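Local structure of HTH marR-type domain-containing protein (Streptococcus agalactiae serotype III, 7DVU) at the protoporphyrin IX containing Fe and cyanide ion site. The protein senses heme as a MarR-type regulator and probably controls transcription by binding DNA. Coordinates in Å, arbitrary orientation; residue numbers count along the deposited sequence, not the author numbering. Chains: chain A/B, HTH marR-type domain-containing protein.

The protoporphyrin IX containing Fe and cyanide ion site. Residues chain A 15, 19, 32, 106, 110, 113-114, 117-118, 123, 126; chain B 1-4, 136. With HEM (protoporphyrin IX containing Fe), chain C; CYN (cyanide ion), chain D.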
# COMPACT_ATOMS: atom_id res chain seq x y z
N LEU A 15 4.98 6.51 -3.77
CA LEU A 15 3.98 7.53 -3.97
C LEU A 15 4.05 8.55 -2.83
O LEU A 15 3.90 9.74 -3.06
CB LEU A 15 2.60 6.87 -4.04
CG LEU A 15 1.41 7.83 -3.92
CD1 LEU A 15 1.39 8.73 -5.13
CD2 LEU A 15 0.07 7.09 -3.81
N LEU A 19 5.02 12.41 -3.16
CA LEU A 19 4.10 13.41 -2.67
C LEU A 19 4.82 14.38 -1.73
O LEU A 19 4.61 15.59 -1.77
CB LEU A 19 3.01 12.65 -1.93
CG LEU A 19 1.76 13.41 -1.55
CD1 LEU A 19 1.36 14.34 -2.67
CD2 LEU A 19 0.62 12.43 -1.29
N ALA A 32 -0.75 18.28 3.27
CA ALA A 32 -1.16 17.13 2.47
C ALA A 32 -2.48 16.52 2.95
O ALA A 32 -3.32 16.18 2.12
CB ALA A 32 -0.06 16.10 2.44
N PHE A 106 -1.28 25.72 -2.09
CA PHE A 106 -1.78 24.34 -2.06
C PHE A 106 -2.55 24.04 -3.34
O PHE A 106 -2.41 22.96 -3.90
CB PHE A 106 -2.60 24.05 -0.78
CG PHE A 106 -2.89 22.60 -0.55
CD1 PHE A 106 -1.87 21.73 -0.20
CD2 PHE A 106 -4.19 22.10 -0.64
CE1 PHE A 106 -2.13 20.38 0.03
CE2 PHE A 106 -4.46 20.76 -0.39
CZ PHE A 106 -3.43 19.90 -0.06
N LEU A 110 -1.73 21.22 -6.11
CA LEU A 110 -2.60 20.10 -6.39
C LEU A 110 -2.73 19.99 -7.90
O LEU A 110 -2.73 18.87 -8.42
CB LEU A 110 -3.97 20.30 -5.72
CG LEU A 110 -4.02 20.00 -4.22
CD1 LEU A 110 -5.43 20.22 -3.69
CD2 LEU A 110 -3.62 18.55 -3.94
N LEU A 113 0.61 18.56 -9.31
CA LEU A 113 0.76 17.19 -8.87
C LEU A 113 -0.07 16.25 -9.75
O LEU A 113 0.46 15.24 -10.21
CB LEU A 113 0.34 17.08 -7.39
CG LEU A 113 0.26 15.66 -6.85
CD1 LEU A 113 1.65 15.12 -6.55
CD2 LEU A 113 -0.62 15.62 -5.62
N HIS A 114 -1.33 16.58 -9.99
CA HIS A 114 -2.21 15.73 -10.79
C HIS A 114 -1.76 15.70 -12.26
O HIS A 114 -1.74 14.63 -12.87
CB HIS A 114 -3.68 16.12 -10.53
CG HIS A 114 -4.20 15.67 -9.19
ND1 HIS A 114 -4.01 16.40 -8.01
CD2 HIS A 114 -4.91 14.57 -8.84
CE1 HIS A 114 -4.61 15.78 -7.01
NE2 HIS A 114 -5.16 14.63 -7.48
N MET A 117 1.25 13.42 -12.32
CA MET A 117 0.95 12.06 -11.92
C MET A 117 0.17 11.35 -13.03
O MET A 117 0.41 10.18 -13.30
CB MET A 117 0.08 12.04 -10.66
CG MET A 117 0.85 11.99 -9.37
SD MET A 117 -0.23 11.65 -7.95
CE MET A 117 -1.66 12.65 -8.37
N LEU A 118 -0.77 12.08 -13.64
CA LEU A 118 -1.81 11.47 -14.46
C LEU A 118 -1.53 11.65 -15.95
O LEU A 118 -2.37 11.31 -16.77
CB LEU A 118 -3.17 12.07 -14.09
CG LEU A 118 -3.61 11.95 -12.63
CD1 LEU A 118 -5.00 12.55 -12.44
CD2 LEU A 118 -3.54 10.51 -12.11
N LYS A 123 -9.45 9.43 -18.67
CA LYS A 123 -10.51 9.44 -17.67
C LYS A 123 -11.12 8.05 -17.57
O LYS A 123 -11.64 7.69 -16.52
CB LYS A 123 -11.65 10.40 -18.04
CG LYS A 123 -11.26 11.79 -18.52
CD LYS A 123 -11.85 12.91 -17.66
CE LYS A 123 -11.08 13.11 -16.36
NZ LYS A 123 -11.93 13.58 -15.24
N ILE A 126 -8.80 5.58 -15.66
CA ILE A 126 -9.02 5.89 -14.23
C ILE A 126 -10.30 5.23 -13.72
O ILE A 126 -10.28 4.60 -12.65
CB ILE A 126 -9.10 7.40 -13.94
CG1 ILE A 126 -7.84 8.16 -14.35
CG2 ILE A 126 -9.48 7.67 -12.48
CD1 ILE A 126 -6.60 7.72 -13.60
N MET B 1 -7.87 17.63 0.61
CA MET B 1 -9.34 17.54 0.83
C MET B 1 -9.76 16.08 1.06
O MET B 1 -10.92 15.81 1.34
CB MET B 1 -10.12 18.12 -0.36
CG MET B 1 -10.28 19.63 -0.32
SD MET B 1 -9.01 20.54 -1.24
CE MET B 1 -9.92 21.05 -2.70
N GLU B 2 -8.80 15.15 0.95
CA GLU B 2 -9.10 13.73 0.80
C GLU B 2 -7.78 13.00 0.53
O GLU B 2 -6.89 13.58 -0.08
CB GLU B 2 -10.04 13.59 -0.40
CG GLU B 2 -11.24 12.71 -0.13
CD GLU B 2 -11.13 11.35 -0.79
OE1 GLU B 2 -12.16 10.87 -1.29
OE2 GLU B 2 -10.02 10.78 -0.80
N ASN B 3 -7.63 11.74 0.98
CA ASN B 3 -6.31 11.14 0.82
C ASN B 3 -6.29 9.72 0.28
O ASN B 3 -6.57 8.75 0.99
CB ASN B 3 -5.37 11.39 2.00
CG ASN B 3 -3.97 11.68 1.50
OD1 ASN B 3 -3.48 11.01 0.60
ND2 ASN B 3 -3.33 12.70 2.07
N PRO B 4 -5.86 9.55 -0.99
CA PRO B 4 -5.70 8.23 -1.61
C PRO B 4 -4.55 7.40 -1.04
O PRO B 4 -4.52 6.19 -1.24
CB PRO B 4 -5.38 8.54 -3.08
CG PRO B 4 -5.76 9.98 -3.25
CD PRO B 4 -5.50 10.63 -1.91
N LEU B 136 1.61 5.37 -13.68
CA LEU B 136 1.77 6.15 -12.46
C LEU B 136 3.22 6.07 -11.97
O LEU B 136 3.84 7.10 -11.76
CB LEU B 136 0.85 5.59 -11.37
CG LEU B 136 -0.58 6.12 -11.37
CD1 LEU B 136 -1.43 5.38 -10.33
CD2 LEU B 136 -0.55 7.62 -11.08
CHA HEM C . -8.73 14.60 -8.25
CHB HEM C . -7.14 15.89 -3.79
CHC HEM C . -3.36 12.87 -4.51
CHD HEM C . -5.77 10.75 -8.16
C1A HEM C . -8.61 15.20 -7.00
C2A HEM C . -9.53 16.13 -6.47
C3A HEM C . -9.09 16.48 -5.22
C4A HEM C . -7.89 15.79 -4.96
CMA HEM C . -9.77 17.47 -4.28
CAA HEM C . -10.79 16.62 -7.14
CBA HEM C . -10.50 17.75 -8.12
CGA HEM C . -11.85 18.27 -8.57
O1A HEM C . -12.40 19.21 -7.96
O2A HEM C . -12.40 17.75 -9.57
C1B HEM C . -5.93 15.18 -3.66
C2B HEM C . -5.00 15.40 -2.59
C3B HEM C . -3.93 14.58 -2.80
C4B HEM C . -4.23 13.84 -4.03
CMB HEM C . -5.16 16.38 -1.43
CAB HEM C . -2.70 14.35 -2.03
CBB HEM C . -2.31 15.10 -1.00
C1C HEM C . -3.74 11.99 -5.50
C2C HEM C . -3.02 10.87 -5.86
C3C HEM C . -3.70 10.25 -6.91
C4C HEM C . -4.85 11.03 -7.18
CMC HEM C . -1.73 10.49 -5.15
CAC HEM C . -3.32 9.03 -7.64
CBC HEM C . -2.21 8.37 -7.32
C1D HEM C . -6.75 11.66 -8.47
C2D HEM C . -7.60 11.51 -9.66
C3D HEM C . -8.41 12.58 -9.69
C4D HEM C . -8.07 13.40 -8.53
CMD HEM C . -7.56 10.39 -10.66
CAD HEM C . -9.46 12.88 -10.72
CBD HEM C . -8.83 13.91 -11.68
CGD HEM C . -9.84 14.79 -12.34
O1D HEM C . -10.27 14.46 -13.47
O2D HEM C . -10.23 15.84 -11.76
NA HEM C . -7.61 14.98 -6.06
NB HEM C . -5.42 14.24 -4.50
NC HEM C . -4.85 12.08 -6.29
ND HEM C . -7.06 12.81 -7.83
FE HEM C . -6.29 13.49 -6.25
C CYN D . -7.62 12.44 -5.09
N CYN D . -7.94 11.53 -4.48
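Helix 97-117 of chain A meets one face of the heme, other helices of that chain line its rim, and the N-terminal segment of chain B lies on the cyanide side, so both subunits build the sensor pocket. A:His114, on helix 97-117, is the axial ligand: its NE2 binds heme FE at 2.0 Å. Cyanide, a ligand of the heme iron in this complex, occupies the opposite face, carbon inward, with its atom C 2.1 Å from heme FE and nearly opposite NE2. It is bent rather than linear, about 153° at its carbon, and its nitrogen points toward the ring of B:Pro4. That proline, the first residue of helix 4-25 of chain B, sets CG over the face of the pyrrole holding NC, 3.6 Å from heme C1C. Across the porphyrin, the methyl CE of A:Met117 lies over the same pyrrole, 3.4 Å from heme C2C, so this ring has an aliphatic CH group on each face. A bend at chi3 curls the thioether over the heme, and CE also touches the rim of one face of the A:His114 imidazole. A:Leu110 reaches in with CD2 beside the methyl CMB. Around the rim, A:Leu15 turns CD1 to the methyl CMC, A:Leu19 approaches the vinyl carbon CAB with CD2, and A:Leu118 and A:Ile126 meet the methyl CMD with CD1 and CG2. B:Met1 and B:Glu2 flank the rim near CMB but are poorly ordered. Beyond this apolar wall, the heme propionate O1D accepts a salt-bridging hydrogen bond from A:Lys123 NZ at 2.6 Å; the lysine chain, bent at chi2, chi3 and chi4, reaches it from the start of helix 123-140. In the second shell, the backbone carbonyl of A:Leu110 fixes the rotation of the proximal imidazole and may make it more electron-donating toward the iron. A:His114 ND1 donates to A:Leu110 O at 2.8 Å, with 160° at the hydrogen, the oxygen in the imidazole plane and ND1 above the carbonyl plane.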